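Local structure of kojibiose phosphorylase (Gut metagenome, 6W0P) at residues A[133-138]-A[163-168]; A[94-99]-A[128-133]; A[138-143]-A[156-161]; A[47-52]-A[100-105]. The protein is a carbohydrate-active enzyme of glycoside hydrolase family 65, built from an N-terminal beta-sandwich domain, a helical catalytic domain and a C-terminal beta domain. All blocks are in the same frame, centred on the assembly; numbering follows the deposited sequence.

Contact 1: residues A[133-138]-A[163-168]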
loop_
_atom_site.group_PDB
_atom_site.type_symbol
_atom_site.label_atom_id
_atom_site.label_comp_id
_atom_site.label_asym_id
_atom_site.label_seq_id
_atom_site.Cartn_x
_atom_site.Cartn_y
_atom_site.Cartn_z
ATOM N N ASN A 133 -9.267 5.967 55.469
ATOM C CA ASN A 133 -8.838 6.135 56.885
ATOM C C ASN A 133 -9.922 5.556 57.794
ATOM O O ASN A 133 -10.098 4.313 57.781
ATOM C CB ASN A 133 -8.446 7.586 57.175
ATOM C CG ASN A 133 -7.179 7.970 56.445
ATOM O OD1 ASN A 133 -6.376 7.099 56.112
ATOM N ND2 ASN A 133 -7.005 9.246 56.162
ATOM N N GLN A 134 -10.614 6.411 58.543
ATOM C CA GLN A 134 -11.551 5.974 59.609
ATOM C C GLN A 134 -12.986 6.062 59.079
ATOM O O GLN A 134 -13.886 5.752 59.839
ATOM C CB GLN A 134 -11.370 6.823 60.878
ATOM C CG GLN A 134 -9.936 6.876 61.405
ATOM C CD GLN A 134 -9.257 5.524 61.412
ATOM O OE1 GLN A 134 -8.293 5.285 60.678
ATOM N NE2 GLN A 134 -9.774 4.617 62.228
ATOM N N ALA A 135 -13.157 6.501 57.834
ATOM C CA ALA A 135 -14.451 6.891 57.233
ATOM C C ALA A 135 -14.860 5.870 56.176
ATOM O O ALA A 135 -13.970 5.343 55.473
ATOM C CB ALA A 135 -14.359 8.270 56.626
ATOM N N LYS A 136 -16.164 5.612 56.104
ATOM C CA LYS A 136 -16.850 4.987 54.949
ATOM C C LYS A 136 -17.725 6.066 54.292
ATOM O O LYS A 136 -18.698 6.535 54.956
ATOM C CB LYS A 136 -17.664 3.775 55.412
ATOM C CG LYS A 136 -16.831 2.711 56.093
ATOM C CD LYS A 136 -17.545 1.403 56.242
ATOM C CE LYS A 136 -16.835 0.510 57.241
ATOM N NZ LYS A 136 -17.321 -0.889 57.177
ATOM N N ILE A 137 -17.356 6.487 53.074
ATOM C CA ILE A 137 -18.104 7.510 52.293
ATOM C C ILE A 137 -18.779 6.838 51.084
ATOM O O ILE A 137 -18.082 6.358 50.158
ATOM C CB ILE A 137 -17.181 8.667 51.903
ATOM C CG1 ILE A 137 -16.203 9.016 53.036
ATOM C CG2 ILE A 137 -18.009 9.869 51.469
ATOM C CD1 ILE A 137 -15.347 10.224 52.761
ATOM N N LYS A 138 -20.107 6.780 51.118
ATOM C CA LYS A 138 -20.943 6.327 49.977
ATOM C C LYS A 138 -21.025 7.469 48.951
ATOM O O LYS A 138 -21.505 8.570 49.291
ATOM C CB LYS A 138 -22.303 5.860 50.491
ATOM C CG LYS A 138 -23.010 4.894 49.555
ATOM C CD LYS A 138 -24.504 4.886 49.750
ATOM C CE LYS A 138 -25.248 4.206 48.621
ATOM N NZ LYS A 138 -26.698 4.454 48.768
ATOM N N ILE A 163 -19.026 8.861 59.369
ATOM C CA ILE A 163 -18.515 9.757 60.461
ATOM C C ILE A 163 -18.445 11.191 59.952
ATOM O O ILE A 163 -18.344 11.374 58.746
ATOM C CB ILE A 163 -17.133 9.330 60.998
ATOM C CG1 ILE A 163 -16.064 9.360 59.906
ATOM C CG2 ILE A 163 -17.190 7.976 61.685
ATOM C CD1 ILE A 163 -14.666 9.108 60.410
ATOM N N ASP A 164 -18.440 12.158 60.866
ATOM C CA ASP A 164 -18.040 13.565 60.582
ATOM C C ASP A 164 -16.640 13.545 59.959
ATOM O O ASP A 164 -15.733 12.944 60.564
ATOM C CB ASP A 164 -18.072 14.445 61.838
ATOM C CG ASP A 164 -19.468 14.711 62.376
ATOM O OD1 ASP A 164 -20.433 14.609 61.592
ATOM O OD2 ASP A 164 -19.589 14.995 63.581
ATOM N N THR A 165 -16.489 14.135 58.773
ATOM C CA THR A 165 -15.174 14.329 58.109
ATOM C C THR A 165 -15.283 15.443 57.064
ATOM O O THR A 165 -16.424 15.867 56.718
ATOM C CB THR A 165 -14.668 13.030 57.467
ATOM O OG1 THR A 165 -13.325 13.259 57.042
ATOM C CG2 THR A 165 -15.505 12.575 56.284
ATOM N N ASP A 166 -14.132 15.864 56.560
ATOM C CA ASP A 166 -13.970 16.932 55.547
ATOM C C ASP A 166 -13.468 16.266 54.266
ATOM O O ASP A 166 -12.613 15.358 54.355
ATOM C CB ASP A 166 -12.976 18.008 56.006
ATOM C CG ASP A 166 -13.491 18.962 57.075
ATOM O OD1 ASP A 166 -14.692 18.883 57.418
ATOM O OD2 ASP A 166 -12.677 19.788 57.561
ATOM N N ILE A 167 -13.975 16.694 53.112
ATOM C CA ILE A 167 -13.440 16.244 51.800
ATOM C C ILE A 167 -13.279 17.471 50.922
ATOM O O ILE A 167 -13.942 18.486 51.196
ATOM C CB ILE A 167 -14.360 15.205 51.136
ATOM C CG1 ILE A 167 -15.630 15.853 50.579
ATOM C CG2 ILE A 167 -14.674 14.076 52.103
ATOM C CD1 ILE A 167 -16.448 14.920 49.718
ATOM N N LYS A 168 -12.461 17.335 49.888
ATOM C CA LYS A 168 -12.336 18.341 48.821
ATOM C C LYS A 168 -12.919 17.759 47.536
ATOM O O LYS A 168 -12.608 16.611 47.222
ATOM C CB LYS A 168 -10.875 18.732 48.627
ATOM C CG LYS A 168 -10.708 20.063 47.918
ATOM C CD LYS A 168 -9.469 20.170 47.060
ATOM C CE LYS A 168 -9.495 21.448 46.248
ATOM N NZ LYS A 168 -8.156 21.769 45.709
#

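Contact 2: residues A[94-99]-A[128-133]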
loop_
_atom_site.group_PDB
_atom_site.type_symbol
_atom_site.label_atom_id
_atom_site.label_comp_id
_atom_site.label_asym_id
_atom_site.label_seq_id
_atom_site.Cartn_x
_atom_site.Cartn_y
_atom_site.Cartn_z
ATOM N N ILE A 94 -13.870 15.141 37.678
ATOM C CA ILE A 94 -13.783 15.640 39.081
ATOM C C ILE A 94 -12.461 15.180 39.691
ATOM O O ILE A 94 -11.785 14.294 39.108
ATOM C CB ILE A 94 -14.983 15.170 39.932
ATOM C CG1 ILE A 94 -14.918 13.668 40.222
ATOM C CG2 ILE A 94 -16.292 15.559 39.263
ATOM C CD1 ILE A 94 -16.079 13.142 41.038
ATOM N N ARG A 95 -12.148 15.737 40.856
ATOM C CA ARG A 95 -11.157 15.149 41.782
ATOM C C ARG A 95 -11.769 15.150 43.177
ATOM O O ARG A 95 -12.337 16.187 43.604
ATOM C CB ARG A 95 -9.824 15.895 41.706
ATOM C CG ARG A 95 -9.152 15.734 40.355
ATOM C CD ARG A 95 -7.851 16.496 40.259
ATOM N NE ARG A 95 -6.778 15.808 40.944
ATOM C CZ ARG A 95 -5.816 16.398 41.662
ATOM N NH1 ARG A 95 -5.808 17.711 41.849
ATOM N NH2 ARG A 95 -4.880 15.657 42.233
ATOM N N ILE A 96 -11.644 14.020 43.864
ATOM C CA ILE A 96 -12.083 13.912 45.275
ATOM C C ILE A 96 -10.873 13.546 46.140
ATOM O O ILE A 96 -10.160 12.590 45.801
ATOM C CB ILE A 96 -13.255 12.928 45.383
ATOM C CG1 ILE A 96 -14.427 13.395 44.519
ATOM C CG2 ILE A 96 -13.651 12.756 46.842
ATOM C CD1 ILE A 96 -15.613 12.445 44.493
ATOM N N ILE A 97 -10.645 14.337 47.199
ATOM C CA ILE A 97 -9.538 14.167 48.191
ATOM C C ILE A 97 -10.145 14.148 49.598
ATOM O O ILE A 97 -10.926 15.047 49.923
ATOM C CB ILE A 97 -8.467 15.262 48.025
ATOM C CG1 ILE A 97 -8.001 15.375 46.571
ATOM C CG2 ILE A 97 -7.294 15.040 48.978
ATOM C CD1 ILE A 97 -8.797 16.368 45.759
ATOM N N HIS A 98 -9.803 13.119 50.367
ATOM C CA HIS A 98 -10.098 12.980 51.815
ATOM C C HIS A 98 -8.774 12.904 52.583
ATOM O O HIS A 98 -8.055 11.915 52.403
ATOM C CB HIS A 98 -10.927 11.723 52.059
ATOM C CG HIS A 98 -11.307 11.490 53.481
ATOM N ND1 HIS A 98 -11.067 10.285 54.119
ATOM C CD2 HIS A 98 -11.932 12.279 54.379
ATOM C CE1 HIS A 98 -11.561 10.337 55.336
ATOM N NE2 HIS A 98 -12.086 11.553 55.525
ATOM N N GLU A 99 -8.441 13.906 53.390
ATOM C CA GLU A 99 -7.229 13.831 54.252
ATOM C C GLU A 99 -6.036 13.381 53.399
ATOM O O GLU A 99 -5.360 12.359 53.723
ATOM C CB GLU A 99 -7.517 12.858 55.395
ATOM C CG GLU A 99 -8.705 13.291 56.225
ATOM C CD GLU A 99 -9.115 12.309 57.301
ATOM O OE1 GLU A 99 -8.573 11.185 57.317
ATOM O OE2 GLU A 99 -9.975 12.681 58.119
ATOM N N PHE A 128 -20.560 3.615 44.920
ATOM C CA PHE A 128 -19.532 2.796 45.609
ATOM C C PHE A 128 -19.263 3.403 46.985
ATOM O O PHE A 128 -19.578 4.594 47.217
ATOM C CB PHE A 128 -18.278 2.680 44.738
ATOM C CG PHE A 128 -17.762 4.011 44.262
ATOM C CD1 PHE A 128 -16.875 4.735 45.028
ATOM C CD2 PHE A 128 -18.193 4.554 43.066
ATOM C CE1 PHE A 128 -16.430 5.976 44.609
ATOM C CE2 PHE A 128 -17.747 5.794 42.646
ATOM C CZ PHE A 128 -16.878 6.512 43.426
ATOM N N THR A 129 -18.740 2.592 47.902
ATOM C CA THR A 129 -18.342 3.075 49.246
ATOM C C THR A 129 -16.812 3.108 49.327
ATOM O O THR A 129 -16.167 2.061 49.171
ATOM C CB THR A 129 -19.035 2.287 50.358
ATOM O OG1 THR A 129 -20.448 2.404 50.139
ATOM C CG2 THR A 129 -18.666 2.808 51.730
ATOM N N TRP A 130 -16.278 4.306 49.539
ATOM C CA TRP A 130 -14.835 4.605 49.706
ATOM C C TRP A 130 -14.458 4.362 51.166
ATOM O O TRP A 130 -15.012 5.071 52.040
ATOM C CB TRP A 130 -14.583 6.055 49.296
ATOM C CG TRP A 130 -13.151 6.463 49.226
ATOM C CD1 TRP A 130 -12.043 5.664 49.186
ATOM C CD2 TRP A 130 -12.683 7.809 49.131
ATOM N NE1 TRP A 130 -10.915 6.430 49.084
ATOM C CE2 TRP A 130 -11.277 7.750 49.045
ATOM C CE3 TRP A 130 -13.320 9.053 49.108
ATOM C CZ2 TRP A 130 -10.495 8.898 48.941
ATOM C CZ3 TRP A 130 -12.543 10.189 49.020
ATOM C CH2 TRP A 130 -11.151 10.110 48.935
ATOM N N LEU A 131 -13.592 3.375 51.413
ATOM C CA LEU A 131 -13.001 3.098 52.742
ATOM C C LEU A 131 -11.678 3.866 52.812
ATOM O O LEU A 131 -10.673 3.392 52.302
ATOM C CB LEU A 131 -12.836 1.587 52.924
ATOM C CG LEU A 131 -14.006 0.727 52.434
ATOM C CD1 LEU A 131 -13.779 -0.736 52.796
ATOM C CD2 LEU A 131 -15.338 1.205 52.993
ATOM N N THR A 132 -11.739 5.083 53.349
ATOM C CA THR A 132 -10.614 6.043 53.441
ATOM C C THR A 132 -10.405 6.412 54.913
ATOM O O THR A 132 -11.294 7.089 55.490
ATOM C CB THR A 132 -10.851 7.278 52.560
ATOM O OG1 THR A 132 -9.927 8.286 52.995
ATOM C CG2 THR A 132 -12.283 7.775 52.599
ATOM N N ASN A 133 -9.267 5.967 55.469
ATOM C CA ASN A 133 -8.838 6.135 56.885
ATOM C C ASN A 133 -9.922 5.556 57.794
ATOM O O ASN A 133 -10.098 4.313 57.781
ATOM C CB ASN A 133 -8.446 7.586 57.175
ATOM C CG ASN A 133 -7.179 7.970 56.445
ATOM O OD1 ASN A 133 -6.376 7.099 56.112
ATOM N ND2 ASN A 133 -7.005 9.246 56.162
#

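Contact 3: residues A[138-143]-A[156-161]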
loop_
_atom_site.group_PDB
_atom_site.type_symbol
_atom_site.label_atom_id
_atom_site.label_comp_id
_atom_site.label_asym_id
_atom_site.label_seq_id
_atom_site.Cartn_x
_atom_site.Cartn_y
_atom_site.Cartn_z
ATOM N N LYS A 138 -20.107 6.780 51.118
ATOM C CA LYS A 138 -20.943 6.327 49.977
ATOM C C LYS A 138 -21.025 7.469 48.951
ATOM O O LYS A 138 -21.505 8.570 49.291
ATOM C CB LYS A 138 -22.303 5.860 50.491
ATOM C CG LYS A 138 -23.010 4.894 49.555
ATOM C CD LYS A 138 -24.504 4.886 49.750
ATOM C CE LYS A 138 -25.248 4.206 48.621
ATOM N NZ LYS A 138 -26.698 4.454 48.768
ATOM N N ILE A 139 -20.477 7.230 47.760
ATOM C CA ILE A 139 -20.443 8.195 46.623
ATOM C C ILE A 139 -21.484 7.732 45.613
ATOM O O ILE A 139 -21.387 6.566 45.185
ATOM C CB ILE A 139 -19.067 8.221 45.921
ATOM C CG1 ILE A 139 -17.893 8.373 46.892
ATOM C CG2 ILE A 139 -19.055 9.279 44.820
ATOM C CD1 ILE A 139 -17.979 9.573 47.749
ATOM N N ILE A 140 -22.384 8.615 45.189
ATOM C CA ILE A 140 -23.262 8.352 44.014
ATOM C C ILE A 140 -22.958 9.427 42.979
ATOM O O ILE A 140 -23.116 10.597 43.314
ATOM C CB ILE A 140 -24.750 8.337 44.396
ATOM C CG1 ILE A 140 -25.042 7.507 45.649
ATOM C CG2 ILE A 140 -25.584 7.881 43.212
ATOM C CD1 ILE A 140 -26.446 7.744 46.229
ATOM N N ILE A 141 -22.529 9.027 41.776
ATOM C CA ILE A 141 -22.260 9.953 40.639
ATOM C C ILE A 141 -23.247 9.628 39.522
ATOM O O ILE A 141 -23.216 8.510 38.988
ATOM C CB ILE A 141 -20.794 9.884 40.192
ATOM C CG1 ILE A 141 -19.870 10.196 41.367
ATOM C CG2 ILE A 141 -20.540 10.792 39.004
ATOM C CD1 ILE A 141 -18.413 10.040 41.060
ATOM N N SER A 142 -24.106 10.595 39.215
ATOM C CA SER A 142 -25.223 10.456 38.257
ATOM C C SER A 142 -24.954 11.393 37.078
ATOM O O SER A 142 -24.445 12.503 37.326
ATOM C CB SER A 142 -26.533 10.727 38.956
ATOM O OG SER A 142 -26.667 9.880 40.095
ATOM N N ARG A 143 -25.208 10.946 35.844
ATOM C CA ARG A 143 -25.138 11.861 34.681
ATOM C C ARG A 143 -26.145 11.523 33.572
ATOM O O ARG A 143 -26.641 10.366 33.450
ATOM C CB ARG A 143 -23.700 12.001 34.171
ATOM C CG ARG A 143 -22.939 10.715 33.904
ATOM C CD ARG A 143 -21.447 10.997 33.856
ATOM N NE ARG A 143 -20.798 10.214 32.811
ATOM C CZ ARG A 143 -19.493 9.947 32.725
ATOM N NH1 ARG A 143 -18.658 10.388 33.643
ATOM N NH2 ARG A 143 -19.037 9.209 31.722
ATOM N N MET A 156 -24.666 14.947 38.790
ATOM C CA MET A 156 -25.025 15.068 40.207
ATOM C C MET A 156 -24.081 14.151 40.979
ATOM O O MET A 156 -23.863 13.011 40.539
ATOM C CB MET A 156 -26.481 14.682 40.462
ATOM C CG MET A 156 -26.944 14.986 41.867
ATOM S SD MET A 156 -28.720 14.744 42.098
ATOM C CE MET A 156 -28.947 12.991 41.762
ATOM N N ILE A 157 -23.501 14.693 42.049
ATOM C CA ILE A 157 -22.549 14.004 42.955
ATOM C C ILE A 157 -23.091 14.155 44.378
ATOM O O ILE A 157 -23.273 15.307 44.828
ATOM C CB ILE A 157 -21.133 14.591 42.813
ATOM C CG1 ILE A 157 -20.684 14.661 41.353
ATOM C CG2 ILE A 157 -20.156 13.796 43.659
ATOM C CD1 ILE A 157 -19.519 15.590 41.113
ATOM N N SER A 158 -23.339 13.027 45.040
ATOM C CA SER A 158 -23.721 12.953 46.467
ATOM C C SER A 158 -22.658 12.192 47.283
ATOM O O SER A 158 -22.066 11.220 46.778
ATOM C CB SER A 158 -25.054 12.327 46.609
ATOM O OG SER A 158 -24.926 10.928 46.601
ATOM N N PHE A 159 -22.457 12.626 48.526
ATOM C CA PHE A 159 -21.499 12.054 49.500
ATOM C C PHE A 159 -22.289 11.670 50.754
ATOM O O PHE A 159 -23.126 12.481 51.202
ATOM C CB PHE A 159 -20.415 13.088 49.814
ATOM C CG PHE A 159 -19.562 13.526 48.648
ATOM C CD1 PHE A 159 -18.404 12.844 48.316
ATOM C CD2 PHE A 159 -19.883 14.651 47.913
ATOM C CE1 PHE A 159 -17.609 13.259 47.264
ATOM C CE2 PHE A 159 -19.089 15.062 46.857
ATOM C CZ PHE A 159 -17.948 14.371 46.538
ATOM N N GLU A 160 -22.097 10.463 51.278
ATOM C CA GLU A 160 -22.678 10.110 52.600
ATOM C C GLU A 160 -21.614 9.395 53.429
ATOM O O GLU A 160 -21.339 8.208 53.136
ATOM C CB GLU A 160 -23.948 9.267 52.478
ATOM C CG GLU A 160 -24.604 9.018 53.835
ATOM C CD GLU A 160 -26.032 8.491 53.799
ATOM O OE1 GLU A 160 -26.669 8.565 52.723
ATOM O OE2 GLU A 160 -26.496 7.989 54.852
ATOM N N SER A 161 -21.057 10.102 54.422
ATOM C CA SER A 161 -20.016 9.599 55.353
ATOM C C SER A 161 -20.674 8.970 56.579
ATOM O O SER A 161 -21.667 9.538 57.064
ATOM C CB SER A 161 -19.083 10.705 55.762
ATOM O OG SER A 161 -17.930 10.164 56.387
HETATM O O HOH W 1 -24.216 9.452 48.562
HETATM O O HOH W 2 -25.713 11.190 41.939
#

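Contact 4: residues A[47-52]-A[100-105]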
loop_
_atom_site.group_PDB
_atom_site.type_symbol
_atom_site.label_atom_id
_atom_site.label_comp_id
_atom_site.label_asym_id
_atom_site.label_seq_id
_atom_site.Cartn_x
_atom_site.Cartn_y
_atom_site.Cartn_z
ATOM N N ASP A 47 -15.505 9.581 36.422
ATOM C CA ASP A 47 -15.450 11.054 36.602
ATOM C C ASP A 47 -14.147 11.383 37.330
ATOM O O ASP A 47 -13.365 12.155 36.789
ATOM C CB ASP A 47 -16.676 11.533 37.368
ATOM C CG ASP A 47 -17.937 10.877 36.843
ATOM O OD1 ASP A 47 -18.596 11.506 36.004
ATOM O OD2 ASP A 47 -18.227 9.724 37.259
ATOM N N GLU A 48 -13.928 10.763 38.483
ATOM C CA GLU A 48 -12.742 10.987 39.350
ATOM C C GLU A 48 -11.501 10.469 38.629
ATOM O O GLU A 48 -11.666 9.745 37.642
ATOM C CB GLU A 48 -12.908 10.299 40.710
ATOM C CG GLU A 48 -12.831 8.773 40.670
ATOM C CD GLU A 48 -14.086 8.034 40.218
ATOM O OE1 GLU A 48 -15.059 8.706 39.855
ATOM O OE2 GLU A 48 -14.082 6.790 40.217
ATOM N N THR A 49 -10.313 10.814 39.127
ATOM C CA THR A 49 -9.016 10.227 38.678
ATOM C C THR A 49 -9.118 8.690 38.642
ATOM O O THR A 49 -9.582 8.087 39.613
ATOM C CB THR A 49 -7.875 10.715 39.579
ATOM O OG1 THR A 49 -7.767 12.123 39.372
ATOM C CG2 THR A 49 -6.551 10.038 39.301
ATOM N N TYR A 50 -8.717 8.069 37.537
ATOM C CA TYR A 50 -8.559 6.594 37.449
ATOM C C TYR A 50 -7.241 6.305 36.742
ATOM O O TYR A 50 -7.032 6.803 35.614
ATOM C CB TYR A 50 -9.741 5.913 36.753
ATOM C CG TYR A 50 -9.652 4.403 36.670
ATOM C CD1 TYR A 50 -9.913 3.596 37.765
ATOM C CD2 TYR A 50 -9.327 3.770 35.482
ATOM C CE1 TYR A 50 -9.864 2.212 37.683
ATOM C CE2 TYR A 50 -9.265 2.391 35.383
ATOM C CZ TYR A 50 -9.534 1.605 36.484
ATOM O OH TYR A 50 -9.476 0.238 36.370
ATOM N N SER A 51 -6.374 5.560 37.421
ATOM C CA SER A 51 -4.965 5.326 37.015
ATOM C C SER A 51 -4.839 3.905 36.439
ATOM O O SER A 51 -3.713 3.469 36.194
ATOM C CB SER A 51 -4.033 5.571 38.175
ATOM O OG SER A 51 -4.223 4.585 39.178
ATOM N N GLY A 52 -5.963 3.205 36.245
ATOM C CA GLY A 52 -6.012 1.938 35.491
ATOM C C GLY A 52 -6.098 2.238 34.008
ATOM O O GLY A 52 -6.091 3.435 33.665
ATOM N N ASP A 100 -5.829 14.079 52.290
ATOM C CA ASP A 100 -4.662 13.901 51.376
ATOM C C ASP A 100 -4.682 12.560 50.612
ATOM O O ASP A 100 -3.792 12.415 49.746
ATOM C CB ASP A 100 -3.343 14.128 52.121
ATOM C CG ASP A 100 -2.755 15.488 51.781
ATOM O OD1 ASP A 100 -2.605 16.326 52.717
ATOM O OD2 ASP A 100 -2.483 15.711 50.576
ATOM N N GLU A 101 -5.656 11.657 50.854
ATOM C CA GLU A 101 -5.904 10.452 50.005
ATOM C C GLU A 101 -6.853 10.842 48.868
ATOM O O GLU A 101 -7.965 11.340 49.171
ATOM C CB GLU A 101 -6.479 9.295 50.821
ATOM C CG GLU A 101 -6.825 8.088 49.973
ATOM C CD GLU A 101 -7.519 6.954 50.710
ATOM O OE1 GLU A 101 -7.920 5.987 50.030
ATOM O OE2 GLU A 101 -7.663 7.039 51.956
ATOM N N GLU A 102 -6.411 10.688 47.616
ATOM C CA GLU A 102 -7.237 11.011 46.420
ATOM C C GLU A 102 -8.082 9.785 46.056
ATOM O O GLU A 102 -7.529 8.673 46.004
ATOM C CB GLU A 102 -6.427 11.456 45.201
ATOM C CG GLU A 102 -7.341 12.021 44.115
ATOM C CD GLU A 102 -6.699 12.520 42.830
ATOM O OE1 GLU A 102 -5.442 12.564 42.766
ATOM O OE2 GLU A 102 -7.460 12.895 41.902
ATOM N N LEU A 103 -9.367 9.987 45.793
ATOM C CA LEU A 103 -10.246 8.912 45.257
ATOM C C LEU A 103 -9.728 8.469 43.876
ATOM O O LEU A 103 -9.655 9.302 42.945
ATOM C CB LEU A 103 -11.694 9.402 45.189
ATOM C CG LEU A 103 -12.718 8.378 44.704
ATOM C CD1 LEU A 103 -12.792 7.168 45.619
ATOM C CD2 LEU A 103 -14.086 9.018 44.596
ATOM N N ASP A 104 -9.357 7.195 43.778
ATOM C CA ASP A 104 -8.938 6.508 42.531
ATOM C C ASP A 104 -9.181 5.013 42.740
ATOM O O ASP A 104 -8.480 4.432 43.613
ATOM C CB ASP A 104 -7.462 6.791 42.224
ATOM C CG ASP A 104 -6.949 6.045 41.000
ATOM O OD1 ASP A 104 -7.773 5.372 40.353
ATOM O OD2 ASP A 104 -5.735 6.147 40.706
ATOM N N LEU A 105 -10.137 4.416 42.023
ATOM C CA LEU A 105 -10.610 3.033 42.331
ATOM C C LEU A 105 -9.554 1.998 41.926
ATOM O O LEU A 105 -9.690 0.868 42.349
ATOM C CB LEU A 105 -11.947 2.759 41.643
ATOM C CG LEU A 105 -13.142 3.562 42.163
ATOM C CD1 LEU A 105 -14.438 3.039 41.548
ATOM C CD2 LEU A 105 -13.221 3.536 43.676
HETATM O O HOH W 3 -11.497 5.786 40.103
HETATM O O HOH W 4 -10.257 11.904 42.189
#

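Contact 1: residues A[133-138]-A[163-168]
Ile-163 opens the contact by turning its longer branch onto the turn residue Gln-134 and the strand's first residue, Ala-135. Its CG1 stands between the backbone N and the carbonyl carbon (chi1 61°) and lies 3.9 Å from Ala-135 CB. Beyond it, Ile-163 CD1 reaches the backbone of the first segment, 3.5 Å from Gln-134 O, and also brushes Gln-134 CB. Two residues on, Thr-165 offers its methyl to the same row of side chains: CG2 is 4.2 Å from Ile-137 CD1 and more loosely set against Ala-135 CB. Ile-167 finishes the series with its short branch, CG2 lying 4.0 Å from Ile-137 CD1. The two isoleucines slide past each other in opposite directions, and the extended chi2 of Ile-137 (-175°) carries CD1 to a place where it meets both Thr-165 and Ile-167. No hydrogen bond joins the segments. The axes of strands 135-138 and 165-168 approach to 9.8 Å at the closest and cross at 52°. The segments meet through the aliphatic parts of Ala-135, Ile-137, Ile-163, Thr-165 and Ile-167, with Gln-134 at the rim, an arrangement typical of two facing sheets in a beta sandwich.

Contact 2: residues A[94-99]-A[128-133]
His-98 and Thr-132 make the shorter of two polar links between these strands. His-98 ND1 donates to Thr-132 OG1 over 2.6 Å, almost straight (176° at the hydrogen) and in the plane of the imidazole. The far nitrogen, NE2, is bonded to Thr-165 OG1, so the ring is gripped at both ends and its rotation is fixed; Thr-132 OG1 is held in turn by both His-98 and Glu-101 OE2. The other link lies at the exposed end, where Asn-133 ND2 gives a hydrogen to Glu-99 OE1 at 2.7 Å with amide and carboxylate nearly coplanar. Among the aromatic contacts, His-98 turns an edge toward the face of Trp-130, ring centroids 6.0 Å apart and planes at 67°. Within its own strand, Thr-132 CG2 sits 3.5 Å above the indole, over its centre. Apolar packing completes the set. With CG of Trp-130 anti to the backbone N (chi1 -172°), the indole reaches strand 94-98, where CZ3 meets Ile-96 CG2 at 3.5 Å and CH2 lies 3.5 Å from His-98 CB, both approaching obliquely. Strand 94-98 lies between 101-102 and 165-174 in the smaller sheet of the N-terminal domain, while 123-132 lies between 109-118 and 135-145 in the larger one that faces it.

Contact 3: residues A[138-143]-A[156-161]
Met-156 O is gripped by two donors, the amide of Ser-142 (N to O 2.8 Å, 176° at the hydrogen) and a water whose oxygen is 2.9 Å away. That water also bonds to Ser-142 OG and, weakly, to Ile-140 O, tying the hairpin together on one face. A second water links Lys-138 O with Ser-158 OG at 2.6 Å from the hydroxyl. Backbone pairing is regular: Lys-138 with Glu-160, Ile-140 with Ser-158 and Ser-142 with Met-156 are hydrogen-bonded pairs, each bonded both ways. Ile-139 with Phe-159 and Ile-141 with Ile-157 are the non-hydrogen-bonded pairs, whose side chains share the other face. There Ile-139 CD1 comes within 3.3 Å of Phe-159 CD1, a tight contact in which the two side chains lie side by side and point the same way; a bent chi2 (-57°) places CD1 there. On the serine face Ser-158 OG, 3.4 Å from Ile-140 CB, is flanked by three carbons of that isoleucine. The hairpin is thus two-faced: Ile-139, Ile-141, Ile-157 and Phe-159 turn toward the sandwich interior, whereas the opposite face is mixed, Ile-140 and Met-156 standing with Lys-138, Glu-160 and two water-bonded serines.

Contact 4: residues A[47-52]-A[100-105]
Tyr-50 and Asp-104 bring the two segments together, CA to CA 5.1 Å, with local directions 73° apart, so the loop 47-52 crosses the path leading out of strand 101-102. At the crossing the carboxylate of Asp-104 holds Ser-51 with both oxygens: OD2 takes the hydroxyl OG at 2.7 Å through its syn lone pair, and OD1 accepts the backbone N at 3.3 Å, a bent bond of 148°. Asp-104 OD1 also receives the amide of Asn-106, which makes an Asx turn. Next along, Thr-49 OG1 donates to Glu-102 OE2 at 2.7 Å, coming from above the carboxylate plane by 39°. The same oxygen is salt-bridged to Arg-95 and hydrogen-bonded to a water that reaches Leu-103 O and Thr-49 N. Glu-48 is also buried. The side chains of Glu-48 and Leu-103 cross obliquely, CG to CG 4.1 Å; Glu-48 OE1 is paired with Arg-126, and OE2 binds a water that accepts from Leu-105 N at 2.7 Å. Asp-104 thus bonds backbone amides directly, Glu-48 and Glu-102 through water: an Asx turn and water-bridged carboxylates pin a loop against the outermost strand 101-102 of the smaller sheet in the beta sandwich.

Overall arrangement
All four contacts lie in the N-terminal domain. Contacts 1 and 2 span the space between its two sheets and share Asn-133; contact 1 is apolar packing with no hydrogen bond between its segments, while contact 2 adds buried polar bonds and a more exposed end. Contact 3 differs in kind, being strand pairing within the larger sheet; its Phe-159 packs on Ile-167 of contact 1 and Ile-96 of contact 2. Contact 4 is mostly buried but polar, joining a loop to strand 101-102 and the turn after it: Leu-103 is bonded to Ile-96 of contact 2, and Asp-47 is salt-bridged to Arg-143 of contact 3. Solvent enters contacts 3 and 4 as bridging waters.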